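Local coordinates for DltD domain-containing protein (Beauveria bassiana, PDB 7D78) that is a fungal thioesterase of the alpha/beta hydrolase fold that probably closes polyketide chains into medium-ring lactones, at residues I101-Q106 with M133-T138; T115-S118 with S122-S125; A277-F282 with K286-A291. One frame throughout, in Å; residues are numbered along the deposited sequence. Where two conformers were deposited one is given.

Interaction 1 of 3, residues I101-Q106 with M133-T138; sequences IDPLQQ and MSFGGT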
ATOM      1  N   ILE A 101      -9.568  -4.314  -6.557  0.50 22.59           N
ATOM      2  CA  ILE A 101      -8.449  -3.768  -7.318  0.50 21.77           C
ATOM      3  C   ILE A 101      -7.469  -3.113  -6.348  0.50 21.76           C
ATOM      4  O   ILE A 101      -7.726  -2.027  -5.821  0.50 19.17           O
ATOM      5  CB  ILE A 101      -8.933  -2.792  -8.392  0.50 20.74           C
ATOM      6  CG1 ILE A 101      -9.652  -3.575  -9.493  0.50 21.52           C
ATOM      7  CG2 ILE A 101      -7.768  -2.016  -8.979  0.50 21.87           C
ATOM      8  CD1 ILE A 101     -10.621  -2.758 -10.279  0.50 18.69           C
ATOM      9  N   ASP A 102      -6.345  -3.791  -6.104  1.00 18.03           N
ATOM     10  CA  ASP A 102      -5.290  -3.325  -5.212  1.00 22.66           C
ATOM     11  C   ASP A 102      -4.116  -2.982  -6.115  1.00 19.81           C
ATOM     12  O   ASP A 102      -3.398  -3.888  -6.566  1.00 15.71           O
ATOM     13  CB  ASP A 102      -4.907  -4.396  -4.187  1.00 19.66           C
ATOM     14  CG  ASP A 102      -3.889  -3.911  -3.175  1.00 27.11           C
ATOM     15  OD1 ASP A 102      -3.299  -2.832  -3.368  1.00 24.51           O
ATOM     16  OD2 ASP A 102      -3.688  -4.620  -2.164  1.00 40.30           O
ATOM     17  N   PRO A 103      -3.896  -1.704  -6.427  1.00 19.29           N
ATOM     18  CA  PRO A 103      -2.843  -1.366  -7.397  1.00 16.87           C
ATOM     19  C   PRO A 103      -1.469  -1.791  -6.935  1.00 17.05           C
ATOM     20  O   PRO A 103      -0.638  -2.174  -7.768  1.00 17.32           O
ATOM     21  CB  PRO A 103      -2.954   0.160  -7.514  1.00 18.53           C
ATOM     22  CG  PRO A 103      -3.566   0.576  -6.184  1.00 17.74           C
ATOM     23  CD  PRO A 103      -4.539  -0.512  -5.856  1.00 19.27           C
ATOM     24  N   LEU A 104      -1.203  -1.756  -5.624  1.00 15.07           N
ATOM     25  CA  LEU A 104       0.113  -2.183  -5.148  1.00 19.31           C
ATOM     26  C   LEU A 104       0.292  -3.694  -5.272  1.00 18.85           C
ATOM     27  O   LEU A 104       1.407  -4.163  -5.522  1.00 20.99           O
ATOM     28  CB  LEU A 104       0.325  -1.724  -3.698  1.00 22.34           C
ATOM     29  CG  LEU A 104       0.370  -0.198  -3.495  1.00 23.86           C
ATOM     30  CD1 LEU A 104       0.550   0.140  -2.019  1.00 24.27           C
ATOM     31  CD2 LEU A 104       1.480   0.444  -4.327  1.00 21.51           C
ATOM     32  N   GLN A 105      -0.783  -4.476  -5.112  1.00 18.03           N
ATOM     33  CA  GLN A 105      -0.668  -5.910  -5.366  1.00 18.91           C
ATOM     34  C   GLN A 105      -0.469  -6.187  -6.848  1.00 17.37           C
ATOM     35  O   GLN A 105       0.299  -7.083  -7.220  1.00 16.01           O
ATOM     36  CB  GLN A 105      -1.901  -6.666  -4.862  1.00 18.89           C
ATOM     37  CG  GLN A 105      -1.679  -8.179  -4.931  1.00 18.17           C
ATOM     38  CD  GLN A 105      -0.409  -8.602  -4.184  1.00 25.69           C
ATOM     39  OE1 GLN A 105      -0.300  -8.397  -2.975  1.00 24.34           O
ATOM     40  NE2 GLN A 105       0.558  -9.184  -4.905  1.00 17.26           N
ATOM     41  N   GLN A 106      -1.163  -5.438  -7.710  1.00 15.59           N
ATOM     42  CA  GLN A 106      -0.943  -5.573  -9.148  1.00 16.82           C
ATOM     43  C   GLN A 106       0.498  -5.239  -9.512  1.00 16.33           C
ATOM     44  O   GLN A 106       1.095  -5.895 -10.375  1.00 15.80           O
ATOM     45  CB  GLN A 106      -1.908  -4.668  -9.923  1.00 19.41           C
ATOM     46  CG  GLN A 106      -3.334  -5.183  -9.957  1.00 18.38           C
ATOM     47  CD  GLN A 106      -4.223  -4.364 -10.879  1.00 20.28           C
ATOM     48  OE1 GLN A 106      -3.736  -3.636 -11.738  1.00 18.97           O
ATOM     49  NE2 GLN A 106      -5.531  -4.487 -10.707  1.00 18.88           N
ATOM     50  N   MET A 133      -2.230   0.917 -19.789  1.00 19.68           N
ATOM     51  CA  MET A 133      -3.230   1.901 -20.171  1.00 20.86           C
ATOM     52  C   MET A 133      -4.041   2.331 -18.959  1.00 20.33           C
ATOM     53  O   MET A 133      -4.489   1.488 -18.176  1.00 21.15           O
ATOM     54  CB  MET A 133      -4.176   1.356 -21.238  1.00 24.39           C
ATOM     55  CG  MET A 133      -5.232   2.378 -21.649  1.00 27.09           C
ATOM     56  SD  MET A 133      -5.786   2.040 -23.312  1.00 38.52           S
ATOM     57  CE  MET A 133      -7.081   3.274 -23.494  1.00 38.75           C
ATOM     58  N   SER A 134      -4.237   3.642 -18.819  1.00 20.50           N
ATOM     59  CA  SER A 134      -5.123   4.206 -17.798  1.00 22.04           C
ATOM     60  C   SER A 134      -4.545   3.821 -16.439  1.00 22.60           C
ATOM     61  O   SER A 134      -3.328   3.984 -16.241  1.00 21.85           O
ATOM     62  CB  SER A 134      -6.552   3.741 -18.068  1.00 25.13           C
ATOM     63  OG  SER A 134      -7.458   4.300 -17.132  1.00 23.68           O
ATOM     64  N   PHE A 135      -5.358   3.334 -15.498  1.00 21.39           N
ATOM     65  CA  PHE A 135      -4.927   2.757 -14.227  1.00 20.57           C
ATOM     66  C   PHE A 135      -3.735   1.808 -14.392  1.00 19.60           C
ATOM     67  O   PHE A 135      -2.808   1.812 -13.568  1.00 17.38           O
ATOM     68  CB  PHE A 135      -6.133   2.031 -13.605  1.00 19.61           C
ATOM     69  CG  PHE A 135      -5.991   1.705 -12.148  1.00 20.69           C
ATOM     70  CD1 PHE A 135      -6.348   2.633 -11.185  1.00 18.74           C
ATOM     71  CD2 PHE A 135      -5.580   0.440 -11.740  1.00 21.41           C
ATOM     72  CE1 PHE A 135      -6.248   2.329  -9.832  1.00 24.32           C
ATOM     73  CE2 PHE A 135      -5.469   0.130 -10.383  1.00 22.65           C
ATOM     74  CZ  PHE A 135      -5.802   1.077  -9.431  1.00 22.75           C
ATOM     75  N   GLY A 136      -3.740   1.001 -15.461  1.00 17.05           N
ATOM     76  CA  GLY A 136      -2.658   0.053 -15.678  1.00 17.33           C
ATOM     77  C   GLY A 136      -1.322   0.699 -16.011  1.00 17.74           C
ATOM     78  O   GLY A 136      -0.264   0.117 -15.743  1.00 18.62           O
ATOM     79  N   GLY A 137      -1.341   1.880 -16.630  1.00 17.99           N
ATOM     80  CA  GLY A 137      -0.092   2.599 -16.836  1.00 19.02           C
ATOM     81  C   GLY A 137       0.537   3.035 -15.526  1.00 18.22           C
ATOM     82  O   GLY A 137       1.759   2.958 -15.351  1.00 17.18           O
ATOM     83  N   THR A 138      -0.295   3.482 -14.581  1.00 19.06           N
ATOM     84  CA  THR A 138       0.213   3.896 -13.278  1.00 18.40           C
ATOM     85  C   THR A 138       0.729   2.694 -12.492  1.00 17.25           C
ATOM     86  O   THR A 138       1.782   2.768 -11.851  1.00 16.40           O
ATOM     87  CB  THR A 138      -0.892   4.633 -12.517  1.00 20.08           C
ATOM     88  OG1 THR A 138      -1.467   5.628 -13.375  1.00 21.35           O
ATOM     89  CG2 THR A 138      -0.354   5.311 -11.258  1.00 18.86           C
TER

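Interaction 2 of 3, residues T115-S118 with S122-S125; sequences THIS and SVDS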
ATOM      1  N   THR A 115       8.986 -12.416 -14.250  1.00 17.22           N
ATOM      2  CA  THR A 115       9.780 -13.626 -14.046  1.00 19.01           C
ATOM      3  C   THR A 115       9.351 -14.734 -15.003  1.00 20.00           C
ATOM      4  O   THR A 115      10.194 -15.378 -15.641  1.00 19.33           O
ATOM      5  CB  THR A 115       9.668 -14.099 -12.593  1.00 19.72           C
ATOM      6  OG1 THR A 115      10.274 -13.137 -11.727  1.00 19.40           O
ATOM      7  CG2 THR A 115      10.380 -15.464 -12.398  1.00 18.14           C
ATOM      8  N   HIS A 116       8.044 -14.977 -15.122  1.00 21.27           N
ATOM      9  CA  HIS A 116       7.638 -16.100 -15.964  1.00 18.60           C
ATOM     10  C   HIS A 116       7.772 -15.776 -17.450  1.00 19.94           C
ATOM     11  O   HIS A 116       8.223 -16.627 -18.224  1.00 20.18           O
ATOM     12  CB  HIS A 116       6.213 -16.540 -15.655  1.00 18.45           C
ATOM     13  CG  HIS A 116       5.774 -17.728 -16.467  1.00 19.82           C
ATOM     14  ND1 HIS A 116       6.376 -18.964 -16.361  1.00 23.39           N
ATOM     15  CD2 HIS A 116       4.816 -17.856 -17.416  1.00 20.56           C
ATOM     16  CE1 HIS A 116       5.800 -19.807 -17.205  1.00 22.81           C
ATOM     17  NE2 HIS A 116       4.849 -19.159 -17.856  1.00 21.33           N
ATOM     18  N   ILE A 117       7.390 -14.565 -17.872  1.00 19.08           N
ATOM     19  CA  ILE A 117       7.502 -14.204 -19.291  1.00 17.24           C
ATOM     20  C   ILE A 117       8.967 -14.235 -19.734  1.00 21.95           C
ATOM     21  O   ILE A 117       9.294 -14.689 -20.846  1.00 17.76           O
ATOM     22  CB  ILE A 117       6.854 -12.826 -19.552  1.00 19.03           C
ATOM     23  CG1 ILE A 117       5.345 -12.844 -19.256  1.00 21.52           C
ATOM     24  CG2 ILE A 117       7.105 -12.368 -20.983  1.00 17.07           C
ATOM     25  CD1 ILE A 117       4.539 -13.935 -20.026  1.00 17.66           C
ATOM     26  N   SER A 118       9.871 -13.746 -18.876  1.00 18.15           N
ATOM     27  CA  SER A 118      11.302 -13.775 -19.176  1.00 20.05           C
ATOM     28  C   SER A 118      11.829 -15.194 -19.345  1.00 17.83           C
ATOM     29  O   SER A 118      12.857 -15.392 -20.001  1.00 19.99           O
ATOM     30  CB  SER A 118      12.101 -13.067 -18.064  1.00 19.66           C
ATOM     31  OG  SER A 118      11.716 -11.707 -17.926  1.00 19.61           O
ATOM     32  N   SER A 122      10.894 -17.833 -26.528  1.00 21.00           N
ATOM     33  CA  SER A 122      10.990 -16.778 -27.529  1.00 25.04           C
ATOM     34  C   SER A 122      11.326 -15.408 -26.944  1.00 24.50           C
ATOM     35  O   SER A 122      11.420 -14.437 -27.699  1.00 21.31           O
ATOM     36  CB  SER A 122       9.672 -16.682 -28.310  1.00 30.12           C
ATOM     37  OG  SER A 122       8.640 -16.201 -27.462  1.00 25.28           O
ATOM     38  N   VAL A 123      11.509 -15.299 -25.634  1.00 21.89           N
ATOM     39  CA  VAL A 123      11.623 -14.004 -24.971  1.00 21.88           C
ATOM     40  C   VAL A 123      13.081 -13.737 -24.637  1.00 18.64           C
ATOM     41  O   VAL A 123      13.770 -14.595 -24.073  1.00 21.38           O
ATOM     42  CB  VAL A 123      10.750 -13.955 -23.706  1.00 22.38           C
ATOM     43  CG1 VAL A 123      10.982 -12.658 -22.953  1.00 18.49           C
ATOM     44  CG2 VAL A 123       9.273 -14.115 -24.093  1.00 21.39           C
ATOM     45  N   ASP A 124      13.553 -12.547 -24.999  1.00 21.00           N
ATOM     46  CA  ASP A 124      14.868 -12.056 -24.603  1.00 18.49           C
ATOM     47  C   ASP A 124      14.719 -11.394 -23.235  1.00 17.51           C
ATOM     48  O   ASP A 124      14.182 -10.288 -23.130  1.00 19.01           O
ATOM     49  CB  ASP A 124      15.380 -11.070 -25.652  1.00 21.66           C
ATOM     50  CG  ASP A 124      16.783 -10.590 -25.378  1.00 25.17           C
ATOM     51  OD1 ASP A 124      17.251 -10.692 -24.223  1.00 22.88           O
ATOM     52  OD2 ASP A 124      17.421 -10.118 -26.347  1.00 19.80           O
ATOM     53  N   SER A 125      15.194 -12.069 -22.189  1.00 18.15           N
ATOM     54  CA  SER A 125      15.039 -11.566 -20.828  1.00 20.44           C
ATOM     55  C   SER A 125      15.749 -10.234 -20.602  1.00 22.20           C
ATOM     56  O   SER A 125      15.517  -9.592 -19.570  1.00 19.96           O
ATOM     57  CB  SER A 125      15.569 -12.610 -19.837  1.00 19.68           C
ATOM     58  OG  SER A 125      16.977 -12.695 -19.935  1.00 27.08           O
TER
HETATM   59  O   HOH W   1      14.020 -10.212 -17.342  1.00 21.73           O

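Interaction 3 of 3, residues A277-F282 with K286-A291; sequences AAFELF and KKFLEA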
ATOM      1  N   ALA A 277       2.227  17.015 -15.325  1.00 27.16           N
ATOM      2  CA  ALA A 277       2.999  17.352 -14.133  1.00 29.01           C
ATOM      3  C   ALA A 277       3.891  16.191 -13.710  1.00 30.78           C
ATOM      4  O   ALA A 277       5.057  16.392 -13.352  1.00 27.30           O
ATOM      5  CB  ALA A 277       2.056  17.758 -12.999  1.00 25.19           C
ATOM      6  N   ALA A 278       3.364  14.963 -13.753  1.00 24.63           N
ATOM      7  CA  ALA A 278       4.195  13.810 -13.430  1.00 24.68           C
ATOM      8  C   ALA A 278       5.299  13.632 -14.461  1.00 25.96           C
ATOM      9  O   ALA A 278       6.458  13.393 -14.100  1.00 24.82           O
ATOM     10  CB  ALA A 278       3.339  12.543 -13.331  1.00 26.21           C
ATOM     11  N   PHE A 279       4.961  13.763 -15.749  1.00 27.19           N
ATOM     12  CA  PHE A 279       5.959  13.570 -16.799  1.00 25.66           C
ATOM     13  C   PHE A 279       7.116  14.550 -16.658  1.00 27.39           C
ATOM     14  O   PHE A 279       8.280  14.184 -16.875  1.00 24.82           O
ATOM     15  CB  PHE A 279       5.328  13.717 -18.185  1.00 23.64           C
ATOM     16  CG  PHE A 279       6.301  13.479 -19.307  1.00 31.68           C
ATOM     17  CD1 PHE A 279       6.580  12.195 -19.734  1.00 29.06           C
ATOM     18  CD2 PHE A 279       6.976  14.539 -19.901  1.00 35.03           C
ATOM     19  CE1 PHE A 279       7.491  11.966 -20.755  1.00 30.53           C
ATOM     20  CE2 PHE A 279       7.896  14.319 -20.917  1.00 30.26           C
ATOM     21  CZ  PHE A 279       8.152  13.033 -21.345  1.00 29.21           C
ATOM     22  N   GLU A 280       6.812  15.806 -16.318  1.00 24.37           N
ATOM     23  CA  GLU A 280       7.853  16.822 -16.212  1.00 32.38           C
ATOM     24  C   GLU A 280       8.905  16.449 -15.176  1.00 32.26           C
ATOM     25  O   GLU A 280      10.067  16.843 -15.308  1.00 28.59           O
ATOM     26  CB  GLU A 280       7.238  18.183 -15.863  1.00 32.99           C
ATOM     27  CG  GLU A 280       6.972  19.076 -17.072  1.00 49.50           C
ATOM     28  CD  GLU A 280       6.091  20.275 -16.735  1.00 66.22           C
ATOM     29  OE1 GLU A 280       5.088  20.511 -17.452  1.00 66.33           O
ATOM     30  OE2 GLU A 280       6.402  20.982 -15.751  1.00 72.78           O
ATOM     31  N   LEU A 281       8.527  15.683 -14.149  1.00 27.24           N
ATOM     32  CA  LEU A 281       9.460  15.371 -13.072  1.00 24.07           C
ATOM     33  C   LEU A 281      10.522  14.347 -13.463  1.00 30.30           C
ATOM     34  O   LEU A 281      11.584  14.318 -12.833  1.00 27.00           O
ATOM     35  CB  LEU A 281       8.702  14.859 -11.850  1.00 29.48           C
ATOM     36  CG  LEU A 281       7.752  15.872 -11.210  1.00 31.97           C
ATOM     37  CD1 LEU A 281       7.075  15.256  -9.987  1.00 34.94           C
ATOM     38  CD2 LEU A 281       8.515  17.135 -10.836  1.00 33.12           C
ATOM     39  N   PHE A 282      10.260  13.502 -14.457  1.00 26.82           N
ATOM     40  CA  PHE A 282      11.191  12.427 -14.783  1.00 25.59           C
ATOM     41  C   PHE A 282      12.540  13.005 -15.211  1.00 26.66           C
ATOM     42  O   PHE A 282      12.586  13.844 -16.120  1.00 23.43           O
ATOM     43  CB  PHE A 282      10.632  11.543 -15.900  1.00 21.66           C
ATOM     44  CG  PHE A 282       9.457  10.685 -15.486  1.00 24.95           C
ATOM     45  CD1 PHE A 282       9.558   9.801 -14.423  1.00 26.91           C
ATOM     46  CD2 PHE A 282       8.257  10.746 -16.183  1.00 22.99           C
ATOM     47  CE1 PHE A 282       8.475   8.992 -14.052  1.00 22.63           C
ATOM     48  CE2 PHE A 282       7.169   9.943 -15.819  1.00 24.94           C
ATOM     49  CZ  PHE A 282       7.283   9.069 -14.749  1.00 22.68           C
ATOM     50  N   LYS A 286      13.152  10.294 -21.839  1.00 25.01           N
ATOM     51  CA  LYS A 286      11.693  10.279 -21.819  1.00 26.65           C
ATOM     52  C   LYS A 286      11.139  10.909 -23.089  1.00 34.28           C
ATOM     53  O   LYS A 286      11.831  11.650 -23.794  1.00 26.91           O
ATOM     54  CB  LYS A 286      11.146  11.008 -20.584  1.00 26.80           C
ATOM     55  CG  LYS A 286      11.484  12.503 -20.520  1.00 26.76           C
ATOM     56  CD  LYS A 286      10.958  13.110 -19.223  1.00 26.96           C
ATOM     57  CE  LYS A 286      11.198  14.609 -19.163  1.00 28.16           C
ATOM     58  NZ  LYS A 286      10.800  15.162 -17.848  1.00 22.33           N
ATOM     59  N   LYS A 287       9.867  10.611 -23.359  1.00 27.35           N
ATOM     60  CA  LYS A 287       9.175  11.137 -24.529  1.00 26.15           C
ATOM     61  C   LYS A 287       7.713  11.346 -24.184  1.00 32.01           C
ATOM     62  O   LYS A 287       7.086  10.487 -23.557  1.00 25.60           O
ATOM     63  CB  LYS A 287       9.285  10.205 -25.744  1.00 25.27           C
ATOM     64  CG  LYS A 287       8.536  10.741 -26.975  1.00 35.22           C
ATOM     65  CD  LYS A 287       8.741   9.872 -28.210  1.00 41.65           C
ATOM     66  CE  LYS A 287       7.978  10.427 -29.420  1.00 41.64           C
ATOM     67  NZ  LYS A 287       8.350  11.848 -29.690  1.00 49.70           N
ATOM     68  N   PHE A 288       7.173  12.482 -24.607  1.00 27.62           N
ATOM     69  CA  PHE A 288       5.774  12.817 -24.400  1.00 29.21           C
ATOM     70  C   PHE A 288       5.044  12.897 -25.737  1.00 38.26           C
ATOM     71  O   PHE A 288       5.553  13.488 -26.697  1.00 33.69           O
ATOM     72  CB  PHE A 288       5.651  14.146 -23.650  1.00 30.97           C
ATOM     73  CG  PHE A 288       4.239  14.543 -23.363  1.00 30.10           C
ATOM     74  CD1 PHE A 288       3.561  13.992 -22.292  1.00 29.92           C
ATOM     75  CD2 PHE A 288       3.588  15.456 -24.173  1.00 33.81           C
ATOM     76  CE1 PHE A 288       2.251  14.353 -22.026  1.00 31.23           C
ATOM     77  CE2 PHE A 288       2.283  15.822 -23.918  1.00 32.37           C
ATOM     78  CZ  PHE A 288       1.612  15.273 -22.843  1.00 35.28           C
ATOM     79  N   LEU A 289       3.855  12.294 -25.798  1.00 28.56           N
ATOM     80  CA  LEU A 289       3.000  12.339 -26.982  1.00 33.71           C
ATOM     81  C   LEU A 289       1.604  12.777 -26.577  1.00 32.92           C
ATOM     82  O   LEU A 289       0.966  12.118 -25.751  1.00 27.65           O
ATOM     83  CB  LEU A 289       2.916  10.975 -27.669  1.00 30.09           C
ATOM     84  CG  LEU A 289       3.909  10.635 -28.764  1.00 38.19           C
ATOM     85  CD1 LEU A 289       3.290   9.534 -29.593  1.00 42.68           C
ATOM     86  CD2 LEU A 289       4.203  11.857 -29.606  1.00 41.20           C
ATOM     87  N   GLU A 290       1.122  13.871 -27.162  1.00 27.26           N
ATOM     88  CA  GLU A 290      -0.255  14.307 -26.961  1.00 32.02           C
ATOM     89  C   GLU A 290      -1.098  13.833 -28.134  1.00 32.20           C
ATOM     90  O   GLU A 290      -0.751  14.096 -29.290  1.00 33.65           O
ATOM     91  CB  GLU A 290      -0.347  15.827 -26.828  1.00 34.59           C
ATOM     92  CG  GLU A 290      -1.775  16.349 -26.704  1.00 37.19           C
ATOM     93  CD  GLU A 290      -1.821  17.824 -26.323  1.00 40.15           C
ATOM     94  OE1 GLU A 290      -0.912  18.569 -26.739  1.00 48.83           O
ATOM     95  OE2 GLU A 290      -2.749  18.235 -25.597  1.00 49.22           O
ATOM     96  N   ALA A 291      -2.191  13.128 -27.840  1.00 29.28           N
ATOM     97  CA  ALA A 291      -3.103  12.635 -28.872  1.00 33.44           C
ATOM     98  C   ALA A 291      -4.216  13.664 -29.046  1.00 35.85           C
ATOM     99  O   ALA A 291      -5.176  13.694 -28.272  1.00 33.83           O
ATOM    100  CB  ALA A 291      -3.655  11.259 -28.505  1.00 30.76           C
TER

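Interaction 1 of 3, residues I101-Q106 with M133-T138
Within the probable nucleophile elbow of this alpha/beta hydrolase, Phe135, the residue after Ser134, reaches from the first turn of helix 135-146 to Ile101, in the loop just before helix 103-118, and to Pro103, the first residue of that helix. With CG anti to the backbone N (chi1 -164°), the ring extends away from its own helix, and its outer atoms CE2 and CZ do the touching. In the conformer described, Ile101 CG2 lies 3.4 Å from Phe135 CE2, and Pro103 CB sits 3.6 Å from Phe135 CZ; the Ile101 methyl and the proline CB both approach the Phe135 ring obliquely. Gln106 OE1 stands at the ring edge near its plane, a looser contact at 4.4 Å from Phe135 CE2. No hydrogen bond crosses this buried contact. Phe60 meets the Phe135 ring edge-to-face and Trp245 also packs on it, so aromatic neighbours extend the apolar cluster. Replacing Phe135 with an alanine would probably open a gap beside Ile101 CG2 and Pro103 CB and leave Phe60 and Trp245 without this ring to pack on. Ser134, hydrogen-bonded to His296, precedes the phenylalanine in a GxSxG sequence, an arrangement typical of the serine nucleophile elbow and consistent with a Ser-His-Asp triad.

Interaction 2 of 3, residues T115-S118 with S122-S125
Ile117 and Ser118, near the C-terminal end of helix 103-118, pack against Val123 and Ser125 as the chain comes back toward the central sheet. The tight part is built on Val123, whose branched side chain lies against the backbone carbonyl of Ile117: Val123 CB is 3.3 Å from Ile117 O, and both valine methyls also border that oxygen. The first torsion of Val123 (chi1 174°) sets CG1 anti to the backbone N, from where it reaches the helix backbone, 4.0 Å from Ser118 CA. The other methyl, CG2, is turned to the isoleucine branch, with Ile117 CG2 and Val123 CG2 4.2 Å apart. Phe44 and Ile128, from strands 39-45 and 127-133, also touch Val123, while Val30 and Tyr83 pack on Ile117, which places this half in the apolar layer between helix and sheet.

The serine side is looser and more open to solvent. Here Ser118 CB and Ser125 CB come within 3.9 Å, but no direct hydrogen bond joins the two segments. A water bridges the two segments instead, donating to Ser118 OG at 2.8 Å and to Ser125 O, also at 2.8 Å. Ser118 OG is hydrogen-bonded to Val114 O as well, one turn back along the helix, so the hydroxyl joins the helix backbone to the water bridge. Apolar packing on one flank and a water-mediated link on the other accompany the short helix-to-strand connection of an alpha/beta hydrolase fold, leading from helix 103-118 toward strand 127-133.

Interaction 3 of 3, residues A277-F282 with K286-A291
Phe279 lies between Lys286 and Phe288, with one aliphatic carbon over each face of its ring. Lys286 CD covers one face, 3.9 Å from the Phe279 ring centroid, and Phe288 CB covers the opposite face at 3.8 Å from the same centroid; both are CH-pi contacts displaced toward the rim. The Phe288 ring also turns its edge to the face of Phe279, an edge-to-face pair whose planes meet at 55°. On the flank of the ring, Phe279 CE1 comes to 3.2 Å from Lys287 O, so the ring reaches the strand backbone itself.

Beyond CG the Lys286 chain is extended, and it crosses the Phe279 ring to bring NZ to the C-terminal end of the helix. There the ammonium donates to Phe279 O at 2.9 Å and to Phe282 O at 2.8 Å. The second bond lies in the carbonyl plane, on a lone pair, whereas for the first the donor is tilted 19° from that plane. Phe279 O also accepts from Phe282 N, so one carbonyl serves both the closing helix and the lysine. The positive charge is likely to be stabilised by these carbonyls at and just past the helix end, and it makes an off-centre cation-pi contact with Phe279 as well. On the way, Lys286 CD passes 3.7 Å from Phe282 CB.

Helix 272-281 and strand 286-291 run nearly antiparallel, their short segments at 157°, as consecutive members of a beta-alpha-beta unit. Strand 259-264 completes it, with Met261 touching Phe279 and Val259 touching Phe282, while helix 305-319 packs on Lys287 and Leu289.

In the fold
From the N terminus, the chain first enters interaction 1 at residues 101-106, where helix 103-118 begins. The far end of that helix takes part in interaction 2, which closes a very short loop at 122-125; only afterwards does strand 127-133 lead to 133-138 and close the larger loop of interaction 1. Interaction 2 therefore falls within the span of interaction 1, and the two share helix 103-118, though their centres are about 21 Å apart. Interaction 3 follows in series, another short helix-to-strand closure. Interaction 1 joins the starts of helices 103-118 and 135-146, interaction 2 the end of helix 103-118 to the segment leading into strand 127-133, and interaction 3 helix 272-281 to edge strand 286-291.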